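Local coordinates for protein succinate-semialdehyde dehydrogenase (NAD(P)(+)) (Marinobacter aquaeolei, PDB 3RH9) that probably oxidises succinate semialdehyde to succinate with NAD(P)+ as electron acceptor, as a member of the aldehyde dehydrogenase family, at residues L9-G14 against G18-S23; F29-P34 against V39-P44; I180-A183 against T189-A192. All blocks are in the same frame, centred on the assembly; numbering follows the deposited sequence.

Contact 1. Residues L9-G14 against G18-S23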
ATOM      1  N   LEU A   9     -30.268  15.874 -13.459  1.00 22.92           N
ATOM      2  CA  LEU A   9     -30.524  14.477 -13.806  1.00 22.52           C
ATOM      3  C   LEU A   9     -31.192  14.297 -15.159  1.00 22.76           C
ATOM      4  O   LEU A   9     -31.904  13.326 -15.361  1.00 21.69           O
ATOM      5  CB  LEU A   9     -31.378  13.807 -12.731  1.00 22.87           C
ATOM      6  CG  LEU A   9     -30.683  13.652 -11.377  1.00 23.29           C
ATOM      7  CD1 LEU A   9     -31.636  13.211 -10.279  1.00 20.12           C
ATOM      8  CD2 LEU A   9     -29.552  12.669 -11.528  1.00 22.73           C
ATOM      9  N   GLU A  10     -30.954  15.225 -16.081  1.00 25.35           N
ATOM     10  CA  GLU A  10     -31.490  15.128 -17.449  1.00 26.60           C
ATOM     11  C   GLU A  10     -30.839  14.008 -18.243  1.00 25.10           C
ATOM     12  O   GLU A  10     -31.312  13.623 -19.310  1.00 21.64           O
ATOM     13  CB  GLU A  10     -31.279  16.432 -18.205  1.00 29.13           C
ATOM     14  CG  GLU A  10     -32.341  17.490 -17.964  1.00 33.58           C
ATOM     15  CD  GLU A  10     -31.938  18.824 -18.560  1.00 39.52           C
ATOM     16  OE1 GLU A  10     -30.906  19.385 -18.123  1.00 37.41           O
ATOM     17  OE2 GLU A  10     -32.649  19.306 -19.472  1.00 48.51           O
ATOM     18  N   ASN A  11     -29.731  13.501 -17.721  1.00 25.75           N
ATOM     19  CA  ASN A  11     -29.080  12.356 -18.321  1.00 23.33           C
ATOM     20  C   ASN A  11     -28.947  11.256 -17.302  1.00 23.65           C
ATOM     21  O   ASN A  11     -28.115  11.324 -16.401  1.00 23.85           O
ATOM     22  CB  ASN A  11     -27.731  12.750 -18.880  1.00 22.57           C
ATOM     23  CG  ASN A  11     -27.859  13.678 -20.056  1.00 23.66           C
ATOM     24  OD1 ASN A  11     -28.220  13.254 -21.160  1.00 24.35           O
ATOM     25  ND2 ASN A  11     -27.577  14.960 -19.832  1.00 23.02           N
ATOM     26  N   LEU A  12     -29.803  10.255 -17.439  1.00 24.08           N
ATOM     27  CA  LEU A  12     -29.853   9.155 -16.501  1.00 22.94           C
ATOM     28  C   LEU A  12     -29.201   7.970 -17.192  1.00 21.50           C
ATOM     29  O   LEU A  12     -29.867   7.075 -17.692  1.00 23.23           O
ATOM     30  CB  LEU A  12     -31.306   8.857 -16.122  1.00 20.10           C
ATOM     31  CG  LEU A  12     -31.570   8.589 -14.641  1.00 22.26           C
ATOM     32  CD1 LEU A  12     -30.905   7.285 -14.221  1.00 25.85           C
ATOM     33  CD2 LEU A  12     -31.092   9.740 -13.757  1.00 20.26           C
ATOM     34  N   THR A  13     -27.883   7.985 -17.236  1.00 21.21           N
ATOM     35  CA  THR A  13     -27.137   6.987 -17.979  1.00 21.48           C
ATOM     36  C   THR A  13     -25.680   7.163 -17.602  1.00 21.53           C
ATOM     37  O   THR A  13     -25.341   8.032 -16.797  1.00 20.37           O
ATOM     38  CB  THR A  13     -27.313   7.187 -19.499  1.00 22.37           C
ATOM     39  OG1 THR A  13     -26.455   6.296 -20.213  1.00 23.45           O
ATOM     40  CG2 THR A  13     -26.975   8.613 -19.899  1.00 21.56           C
ATOM     41  N   GLY A  14     -24.818   6.340 -18.183  1.00 22.04           N
ATOM     42  CA  GLY A  14     -23.402   6.417 -17.887  1.00 21.32           C
ATOM     43  C   GLY A  14     -22.721   7.617 -18.505  1.00 20.24           C
ATOM     44  O   GLY A  14     -23.350   8.464 -19.141  1.00 21.02           O
ATOM     45  N   GLY A  18     -16.688  11.577 -22.407  1.00 20.07           N
ATOM     46  CA  GLY A  18     -17.259  12.892 -22.636  1.00 19.05           C
ATOM     47  C   GLY A  18     -18.742  12.798 -22.929  1.00 20.76           C
ATOM     48  O   GLY A  18     -19.459  13.790 -22.856  1.00 20.18           O
ATOM     49  N   ARG A  19     -19.193  11.592 -23.263  1.00 19.97           N
ATOM     50  CA  ARG A  19     -20.554  11.381 -23.707  1.00 19.36           C
ATOM     51  C   ARG A  19     -21.389  10.727 -22.631  1.00 21.02           C
ATOM     52  O   ARG A  19     -20.909   9.858 -21.897  1.00 20.09           O
ATOM     53  CB  ARG A  19     -20.585  10.471 -24.932  1.00 19.04           C
ATOM     54  CG  ARG A  19     -19.739  10.929 -26.078  1.00 20.35           C
ATOM     55  CD  ARG A  19     -19.960  10.043 -27.300  1.00 20.55           C
ATOM     56  NE  ARG A  19     -19.227  10.594 -28.426  1.00 23.62           N
ATOM     57  CZ  ARG A  19     -17.904  10.508 -28.562  1.00 25.61           C
ATOM     58  NH1 ARG A  19     -17.181   9.869 -27.640  1.00 25.18           N
ATOM     59  NH2 ARG A  19     -17.302  11.060 -29.616  1.00 21.91           N
ATOM     60  N   TRP A  20     -22.652  11.135 -22.565  1.00 20.92           N
ATOM     61  CA  TRP A  20     -23.643  10.397 -21.810  1.00 20.47           C
ATOM     62  C   TRP A  20     -24.125   9.240 -22.671  1.00 21.09           C
ATOM     63  O   TRP A  20     -24.864   9.448 -23.624  1.00 23.22           O
ATOM     64  CB  TRP A  20     -24.822  11.297 -21.474  1.00 19.85           C
ATOM     65  CG  TRP A  20     -24.491  12.439 -20.577  1.00 21.00           C
ATOM     66  CD1 TRP A  20     -24.224  13.721 -20.950  1.00 21.10           C
ATOM     67  CD2 TRP A  20     -24.410  12.413 -19.146  1.00 21.93           C
ATOM     68  NE1 TRP A  20     -23.978  14.497 -19.845  1.00 22.09           N
ATOM     69  CE2 TRP A  20     -24.086  13.720 -18.723  1.00 22.68           C
ATOM     70  CE3 TRP A  20     -24.585  11.415 -18.183  1.00 21.15           C
ATOM     71  CZ2 TRP A  20     -23.932  14.057 -17.375  1.00 22.13           C
ATOM     72  CZ3 TRP A  20     -24.427  11.749 -16.851  1.00 21.24           C
ATOM     73  CH2 TRP A  20     -24.103  13.061 -16.459  1.00 21.55           C
ATOM     74  N   LYS A  21     -23.708   8.022 -22.353  1.00 21.16           N
ATOM     75  CA  LYS A  21     -24.189   6.870 -23.112  1.00 23.08           C
ATOM     76  C   LYS A  21     -24.216   5.573 -22.298  1.00 26.51           C
ATOM     77  O   LYS A  21     -23.816   5.543 -21.116  1.00 25.80           O
ATOM     78  CB  LYS A  21     -23.384   6.680 -24.408  1.00 23.70           C
ATOM     79  CG  LYS A  21     -21.939   6.244 -24.210  1.00 23.10           C
ATOM     80  CD  LYS A  21     -21.249   5.831 -25.530  1.00 23.62           C
ATOM     81  CE  LYS A  21     -19.939   5.080 -25.199  1.00 27.49           C
ATOM     82  NZ  LYS A  21     -19.415   4.141 -26.244  1.00 24.65           N
ATOM     83  N   ASP A  22     -24.702   4.508 -22.936  1.00 24.80           N
ATOM     84  CA  ASP A  22     -24.756   3.196 -22.312  1.00 24.91           C
ATOM     85  C   ASP A  22     -25.255   2.174 -23.328  1.00 24.38           C
ATOM     86  O   ASP A  22     -25.792   2.551 -24.358  1.00 26.99           O
ATOM     87  CB  ASP A  22     -25.643   3.225 -21.059  1.00 23.36           C
ATOM     88  CG  ASP A  22     -27.122   3.219 -21.381  1.00 23.34           C
ATOM     89  OD1 ASP A  22     -27.759   4.268 -21.197  1.00 25.03           O
ATOM     90  OD2 ASP A  22     -27.657   2.173 -21.806  1.00 23.22           O
ATOM     91  N   SER A  23     -25.076   0.889 -23.040  1.00 22.79           N
ATOM     92  CA  SER A  23     -25.525  -0.166 -23.935  1.00 22.55           C
ATOM     93  C   SER A  23     -26.495  -1.080 -23.222  1.00 22.30           C
ATOM     94  O   SER A  23     -26.616  -2.260 -23.561  1.00 22.11           O
ATOM     95  CB  SER A  23     -24.338  -0.993 -24.391  1.00 21.44           C
ATOM     96  OG  SER A  23     -23.287  -0.132 -24.737  1.00 24.43           O
TER
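The indole of W20 and the side-chain amide of N11 are stacked flat groups, their planes 11° apart. N11 lies over one face of the ring, set off toward its rim. Its CB is 3.6 Å from the centroid of the six-membered ring, close enough to the ring normal to count as a CH-pi contact. The amide continues over the five-membered part, a stacking contact with N11 ND2 3.6 Å from W20 NE1; W20 NE1 makes a weak hydrogen bond to D198 OD2. With N11 CG anti to its own carbonyl carbon (chi1 -68°), the amide extends over the indole. At the ring edge, close to its plane, T13 O stands 3.7 Å from W20 CE3.

The segments flank the turn of a small antiparallel hairpin, strands 14-16 and 19-21, near the protein surface; residues 18-23 include the second strand. The strand pairing is loose, as the backbone bonding indicates: K21 N reaches G14 O at 3.3 Å in a weak, bent hydrogen bond. W20 CA adds a CA-H...O contact to the same carbonyl.

A side-chain hydrogen bond links T13 to D22, one residue beyond the G14-K21 pair. T13 OG1 donates to D22 OD1 at 2.6 Å; the oxygen accepts through its anti lone pair, the one pointing away from OD2. T13 chi1 of 173° carries OG1 toward the aspartate, while CG2 packs 3.8 Å from W20 CB. The other carboxylate oxygen, D22 OD2, accepts from A24 N. Beyond the pair, Y15 meets the W20 ring edge-to-face, and helix 188-197 packs against the indole through F194 and S195.

Contact 2. Residues F29-P34 against V39-P44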
ATOM      1  N   PHE A  29     -32.283  -0.847 -13.240  1.00 21.79           N
ATOM      2  CA  PHE A  29     -32.356  -1.202 -11.816  1.00 20.51           C
ATOM      3  C   PHE A  29     -33.052  -0.083 -11.076  1.00 20.64           C
ATOM      4  O   PHE A  29     -32.976   1.073 -11.490  1.00 21.89           O
ATOM      5  CB  PHE A  29     -30.980  -1.563 -11.192  1.00 19.34           C
ATOM      6  CG  PHE A  29     -30.022  -0.389 -10.996  1.00 20.33           C
ATOM      7  CD1 PHE A  29     -30.084   0.403  -9.850  1.00 19.82           C
ATOM      8  CD2 PHE A  29     -29.017  -0.121 -11.930  1.00 20.04           C
ATOM      9  CE1 PHE A  29     -29.184   1.468  -9.654  1.00 20.10           C
ATOM     10  CE2 PHE A  29     -28.118   0.927 -11.744  1.00 19.19           C
ATOM     11  CZ  PHE A  29     -28.202   1.726 -10.607  1.00 20.81           C
ATOM     12  N   ASP A  30     -33.748  -0.421  -9.997  1.00 20.85           N
ATOM     13  CA  ASP A  30     -34.540   0.578  -9.287  1.00 20.69           C
ATOM     14  C   ASP A  30     -33.774   1.278  -8.170  1.00 20.64           C
ATOM     15  O   ASP A  30     -32.961   0.674  -7.462  1.00 20.42           O
ATOM     16  CB  ASP A  30     -35.813  -0.054  -8.713  1.00 20.56           C
ATOM     17  CG  ASP A  30     -36.752  -0.579  -9.796  1.00 24.92           C
ATOM     18  OD1 ASP A  30     -36.491  -0.350 -11.004  1.00 26.10           O
ATOM     19  OD2 ASP A  30     -37.769  -1.218  -9.435  1.00 25.65           O
ATOM     20  N   VAL A  31     -34.042   2.566  -8.016  1.00 19.61           N
ATOM     21  CA  VAL A  31     -33.612   3.283  -6.830  1.00 19.75           C
ATOM     22  C   VAL A  31     -34.848   3.614  -6.003  1.00 20.37           C
ATOM     23  O   VAL A  31     -35.877   4.032  -6.537  1.00 21.65           O
ATOM     24  CB  VAL A  31     -32.857   4.579  -7.189  1.00 20.43           C
ATOM     25  CG1 VAL A  31     -32.268   5.215  -5.945  1.00 16.97           C
ATOM     26  CG2 VAL A  31     -31.769   4.285  -8.207  1.00 19.39           C
ATOM     27  N   TYR A  32     -34.757   3.424  -4.696  1.00 20.25           N
ATOM     28  CA  TYR A  32     -35.886   3.704  -3.816  1.00 19.80           C
ATOM     29  C   TYR A  32     -35.622   4.911  -2.946  1.00 17.86           C
ATOM     30  O   TYR A  32     -34.487   5.201  -2.630  1.00 18.96           O
ATOM     31  CB  TYR A  32     -36.127   2.505  -2.911  1.00 20.64           C
ATOM     32  CG  TYR A  32     -36.832   1.353  -3.589  1.00 22.70           C
ATOM     33  CD1 TYR A  32     -36.128   0.447  -4.381  1.00 20.14           C
ATOM     34  CD2 TYR A  32     -38.208   1.166  -3.432  1.00 22.24           C
ATOM     35  CE1 TYR A  32     -36.769  -0.606  -4.990  1.00 19.95           C
ATOM     36  CE2 TYR A  32     -38.856   0.113  -4.048  1.00 22.81           C
ATOM     37  CZ  TYR A  32     -38.132  -0.770  -4.821  1.00 21.34           C
ATOM     38  OH  TYR A  32     -38.780  -1.814  -5.429  1.00 23.70           O
ATOM     39  N   ASN A  33     -36.667   5.622  -2.558  1.00 18.00           N
ATOM     40  CA  ASN A  33     -36.527   6.596  -1.488  1.00 17.82           C
ATOM     41  C   ASN A  33     -36.776   5.860  -0.175  1.00 18.66           C
ATOM     42  O   ASN A  33     -37.847   5.317   0.033  1.00 18.69           O
ATOM     43  CB  ASN A  33     -37.512   7.745  -1.660  1.00 18.00           C
ATOM     44  CG  ASN A  33     -37.418   8.760  -0.542  1.00 20.15           C
ATOM     45  OD1 ASN A  33     -36.997   8.444   0.570  1.00 20.37           O
ATOM     46  ND2 ASN A  33     -37.805   9.995  -0.831  1.00 21.89           N
ATOM     47  N   PRO A  34     -35.777   5.814   0.714  1.00 18.05           N
ATOM     48  CA  PRO A  34     -35.953   4.985   1.909  1.00 18.04           C
ATOM     49  C   PRO A  34     -37.065   5.504   2.810  1.00 18.77           C
ATOM     50  O   PRO A  34     -37.463   4.815   3.747  1.00 19.01           O
ATOM     51  CB  PRO A  34     -34.604   5.111   2.621  1.00 18.75           C
ATOM     52  CG  PRO A  34     -33.644   5.545   1.531  1.00 19.12           C
ATOM     53  CD  PRO A  34     -34.445   6.431   0.653  1.00 16.95           C
ATOM     54  N   VAL A  39     -40.166   3.757  -5.667  1.00 20.48           N
ATOM     55  CA  VAL A  39     -39.111   3.866  -6.662  1.00 22.57           C
ATOM     56  C   VAL A  39     -39.034   5.299  -7.199  1.00 22.79           C
ATOM     57  O   VAL A  39     -40.039   5.867  -7.606  1.00 23.67           O
ATOM     58  CB  VAL A  39     -39.375   2.868  -7.814  1.00 22.60           C
ATOM     59  CG1 VAL A  39     -38.656   3.282  -9.076  1.00 21.77           C
ATOM     60  CG2 VAL A  39     -38.988   1.452  -7.375  1.00 22.89           C
ATOM     61  N   ILE A  40     -37.848   5.895  -7.187  1.00 22.97           N
ATOM     62  CA  ILE A  40     -37.732   7.292  -7.610  1.00 23.37           C
ATOM     63  C   ILE A  40     -36.955   7.439  -8.911  1.00 23.80           C
ATOM     64  O   ILE A  40     -36.897   8.519  -9.489  1.00 24.49           O
ATOM     65  CB  ILE A  40     -37.157   8.216  -6.502  1.00 21.64           C
ATOM     66  CG1 ILE A  40     -35.723   7.824  -6.137  1.00 20.85           C
ATOM     67  CG2 ILE A  40     -38.055   8.183  -5.273  1.00 20.69           C
ATOM     68  CD1 ILE A  40     -35.128   8.653  -5.014  1.00 19.20           C
ATOM     69  N   ALA A  41     -36.394   6.338  -9.390  1.00 22.51           N
ATOM     70  CA  ALA A  41     -35.644   6.379 -10.627  1.00 22.30           C
ATOM     71  C   ALA A  41     -35.356   4.982 -11.131  1.00 22.18           C
ATOM     72  O   ALA A  41     -35.267   4.037 -10.348  1.00 21.84           O
ATOM     73  CB  ALA A  41     -34.345   7.149 -10.425  1.00 21.34           C
ATOM     74  N   LYS A  42     -35.218   4.861 -12.445  1.00 21.86           N
ATOM     75  CA  LYS A  42     -34.778   3.619 -13.060  1.00 21.70           C
ATOM     76  C   LYS A  42     -33.493   3.845 -13.864  1.00 23.68           C
ATOM     77  O   LYS A  42     -33.507   4.461 -14.931  1.00 24.43           O
ATOM     78  CB  LYS A  42     -35.874   3.043 -13.946  1.00 22.25           C
ATOM     79  CG  LYS A  42     -37.096   2.535 -13.188  1.00 25.20           C
ATOM     80  CD  LYS A  42     -38.185   2.073 -14.161  1.00 25.59           C
ATOM     81  CE  LYS A  42     -38.828   0.739 -13.756  1.00 26.61           C
ATOM     82  NZ  LYS A  42     -39.659   0.811 -12.521  1.00 29.15           N
ATOM     83  N   VAL A  43     -32.384   3.334 -13.341  1.00 22.57           N
ATOM     84  CA  VAL A  43     -31.075   3.534 -13.941  1.00 21.63           C
ATOM     85  C   VAL A  43     -30.628   2.343 -14.787  1.00 21.09           C
ATOM     86  O   VAL A  43     -30.832   1.192 -14.412  1.00 21.20           O
ATOM     87  CB  VAL A  43     -30.016   3.779 -12.846  1.00 21.58           C
ATOM     88  CG1 VAL A  43     -28.723   4.274 -13.459  1.00 22.08           C
ATOM     89  CG2 VAL A  43     -30.534   4.779 -11.838  1.00 21.31           C
ATOM     90  N   PRO A  44     -30.007   2.626 -15.934  1.00 20.71           N
ATOM     91  CA  PRO A  44     -29.440   1.624 -16.843  1.00 20.19           C
ATOM     92  C   PRO A  44     -28.422   0.708 -16.178  1.00 21.74           C
ATOM     93  O   PRO A  44     -27.502   1.171 -15.496  1.00 22.26           O
ATOM     94  CB  PRO A  44     -28.737   2.468 -17.900  1.00 22.01           C
ATOM     95  CG  PRO A  44     -29.490   3.767 -17.900  1.00 22.10           C
ATOM     96  CD  PRO A  44     -29.934   3.989 -16.487  1.00 20.56           C
TER
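F29 and V43 form a hydrogen-bonded pair of the antiparallel beta hairpin 28-32/39-44. F29 N gives its hydrogen to V43 O at 2.8 Å, and V43 N returns one to F29 O at 3.0 Å. Farther along, V31 N donates to A41 O over a nearly straight 170° bond, but V31 O is taken by I40 N at 2.8 Å. The next pair, Y32 with V39, is thus shifted by one residue: a beta bulge, with I40 and A41 both set against V31.

On the face bearing F29, V31, A41 and V43, the phenyl ring lies alongside the valine, with V43 CB over one ring face, 3.8 Å from the centroid. F29 chi1 of 71° sets CG between its backbone N and carbonyl carbon, which keeps the ring beside V43. V31 CG2 meets V43 CG2 at 3.9 Å.

The other face carries D30, Y32, V39 and K42. D30 and K42 run side by side, yet the salt bridge from D30 OD1 to K42 NZ is long, at 3.7 Å. V39 joins aspartate and tyrosine: its CG2 lies 3.6 Å from D30 OD2 and makes a CH-pi contact over one face of the Y32 ring, 3.7 Å from the centroid.

Farther out, L188 at the start of helix 188-197 touches A41 and V43, P187 touches F29 and V31, and N33 OD1 accepts a hydrogen bond from A35 N.

Contact 3. Residues I180-A183 against T189-A192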
ATOM      1  N   ILE A 180     -15.562   5.491 -12.656  1.00 15.09           N
ATOM      2  CA  ILE A 180     -16.243   5.646 -11.367  1.00 15.29           C
ATOM      3  C   ILE A 180     -17.501   4.801 -11.175  1.00 16.74           C
ATOM      4  O   ILE A 180     -18.401   4.839 -12.014  1.00 16.46           O
ATOM      5  CB  ILE A 180     -16.585   7.110 -11.089  1.00 15.62           C
ATOM      6  CG1 ILE A 180     -15.289   7.915 -10.939  1.00 15.30           C
ATOM      7  CG2 ILE A 180     -17.474   7.211  -9.835  1.00 16.75           C
ATOM      8  CD1 ILE A 180     -15.465   9.366 -10.541  1.00 14.71           C
ATOM      9  N   LYS A 181     -17.561   4.070 -10.055  1.00 14.92           N
ATOM     10  CA  LYS A 181     -18.673   3.172  -9.780  1.00 14.94           C
ATOM     11  C   LYS A 181     -19.338   3.402  -8.418  1.00 15.87           C
ATOM     12  O   LYS A 181     -18.802   3.002  -7.389  1.00 15.17           O
ATOM     13  CB  LYS A 181     -18.201   1.720  -9.874  1.00 15.25           C
ATOM     14  CG  LYS A 181     -19.321   0.703 -10.066  1.00 15.47           C
ATOM     15  CD  LYS A 181     -20.217   0.629  -8.858  1.00 17.75           C
ATOM     16  CE  LYS A 181     -20.969  -0.687  -8.802  1.00 19.25           C
ATOM     17  NZ  LYS A 181     -21.160  -1.189 -10.188  1.00 21.43           N
ATOM     18  N   PRO A 182     -20.537   4.013  -8.412  1.00 16.66           N
ATOM     19  CA  PRO A 182     -21.252   4.252  -7.154  1.00 15.08           C
ATOM     20  C   PRO A 182     -22.111   3.063  -6.763  1.00 16.60           C
ATOM     21  O   PRO A 182     -22.328   2.155  -7.569  1.00 16.24           O
ATOM     22  CB  PRO A 182     -22.146   5.435  -7.506  1.00 16.05           C
ATOM     23  CG  PRO A 182     -22.547   5.138  -8.917  1.00 17.43           C
ATOM     24  CD  PRO A 182     -21.327   4.475  -9.572  1.00 17.16           C
ATOM     25  N   ALA A 183     -22.586   3.067  -5.523  1.00 17.04           N
ATOM     26  CA  ALA A 183     -23.493   2.036  -5.042  1.00 16.25           C
ATOM     27  C   ALA A 183     -24.831   2.148  -5.789  1.00 16.68           C
ATOM     28  O   ALA A 183     -25.286   3.249  -6.082  1.00 15.76           O
ATOM     29  CB  ALA A 183     -23.688   2.191  -3.547  1.00 15.63           C
ATOM     30  N   THR A 189     -26.796  10.764  -6.963  1.00 19.01           N
ATOM     31  CA  THR A 189     -25.950  11.842  -6.505  1.00 18.78           C
ATOM     32  C   THR A 189     -24.776  11.840  -7.457  1.00 19.16           C
ATOM     33  O   THR A 189     -24.265  12.890  -7.833  1.00 17.83           O
ATOM     34  CB  THR A 189     -25.509  11.648  -5.047  1.00 17.82           C
ATOM     35  OG1 THR A 189     -26.648  11.796  -4.202  1.00 21.27           O
ATOM     36  CG2 THR A 189     -24.505  12.691  -4.639  1.00 17.96           C
HETATM   37  N   MSE A 190     -24.372  10.641  -7.865  1.00 19.17           N
HETATM   38  CA  MSE A 190     -23.233  10.496  -8.750  1.00 19.63           C
HETATM   39  C   MSE A 190     -23.565  11.098 -10.110  1.00 20.11           C
HETATM   40  O   MSE A 190     -22.769  11.844 -10.698  1.00 18.81           O
HETATM   41  CB  MSE A 190     -22.830   9.025  -8.892  1.00 19.03           C
HETATM   42  CG  MSE A 190     -21.421   8.856  -9.439  1.00 20.09           C
HETATM   43 SE   MSE A 190     -20.147   9.769  -8.256  1.00 39.18          SE
HETATM   44  CE  MSE A 190     -18.840  10.314  -9.554  1.00 24.26           C
ATOM     45  N   ILE A 191     -24.748  10.773 -10.609  1.00 18.96           N
ATOM     46  CA  ILE A 191     -25.163  11.317 -11.880  1.00 21.05           C
ATOM     47  C   ILE A 191     -25.165  12.847 -11.821  1.00 20.83           C
ATOM     48  O   ILE A 191     -24.660  13.509 -12.728  1.00 20.52           O
ATOM     49  CB  ILE A 191     -26.516  10.742 -12.330  1.00 20.07           C
ATOM     50  CG1 ILE A 191     -26.360   9.250 -12.607  1.00 19.58           C
ATOM     51  CG2 ILE A 191     -26.987  11.436 -13.587  1.00 20.27           C
ATOM     52  CD1 ILE A 191     -27.629   8.570 -12.967  1.00 20.81           C
ATOM     53  N   ALA A 192     -25.696  13.397 -10.731  1.00 20.03           N
ATOM     54  CA  ALA A 192     -25.750  14.846 -10.543  1.00 20.22           C
ATOM     55  C   ALA A 192     -24.360  15.471 -10.566  1.00 20.24           C
ATOM     56  O   ALA A 192     -24.128  16.486 -11.228  1.00 21.88           O
ATOM     57  CB  ALA A 192     -26.459  15.186  -9.245  1.00 20.28           C
TER
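M190, a selenomethionine, reaches from its helix to I180 and P182. The segments belong to the beta-alpha-beta unit of strand 178-181, helix 188-197 and strand 207-209, part of the Rossmann-type nucleotide-binding domain of aldehyde dehydrogenases. The backbones stay well apart, with the nearest CA atoms, those of P182 and M190, 6.7 Å from each other.

Van der Waals packing makes up the whole contact, since no hydrogen bond crosses between the segments. Near the root of the M190 side chain, CB and CG lie against the proline ring. P182 CG is 3.9 Å from M190 CB, and P182 CB is equally far from that atom, so an edge of the pyrrolidine rests on the first two methylenes. The two side chains meet at about a right angle. M190 CG stands anti to the backbone N (chi1 -162°), and the chain then bends at chi2 (58°) and chi3 (-148°), which together turn the selenium and its methyl toward the isoleucine.

Hydrogen bonds act on each partner separately. Backbone bonds of I180 to N208 and V210, and of K181 to L153 and V155, hold the strand between its parallel neighbours. On the helix, T189 OG1 is bonded to E98 OE2.

Further apolar neighbours extend the apolar core around the contact: I164 touches both I180 and M190, while L209 touches P182 and M190. At the tip of the selenomethionine, M190 CE rests against two branches of the isoleucine, 3.4 Å from I180 CG2 and 3.6 Å from I180 CD1.

From the N terminus, contact 1 closes first, across the three residues 15-17. Contact 2 then closes the hairpin over residues 35-38, and contact 3 comes much later, bridging 184-188 between a strand and its following helix. All three are in series, so none nests in or crosses another. Contact 1 touches both of the others. L12 of contact 1 packs on V43 and P44 of contact 2, with L12 CD1 3.5 Å from V43 CG2. It also meets I191 of contact 3, as do L9 and N11. Contacts 2 and 3 do not touch directly, their nearest atoms being about 4 Å apart. The N-terminal segments thus pack onto helix 188-197 of the nucleotide-binding fold.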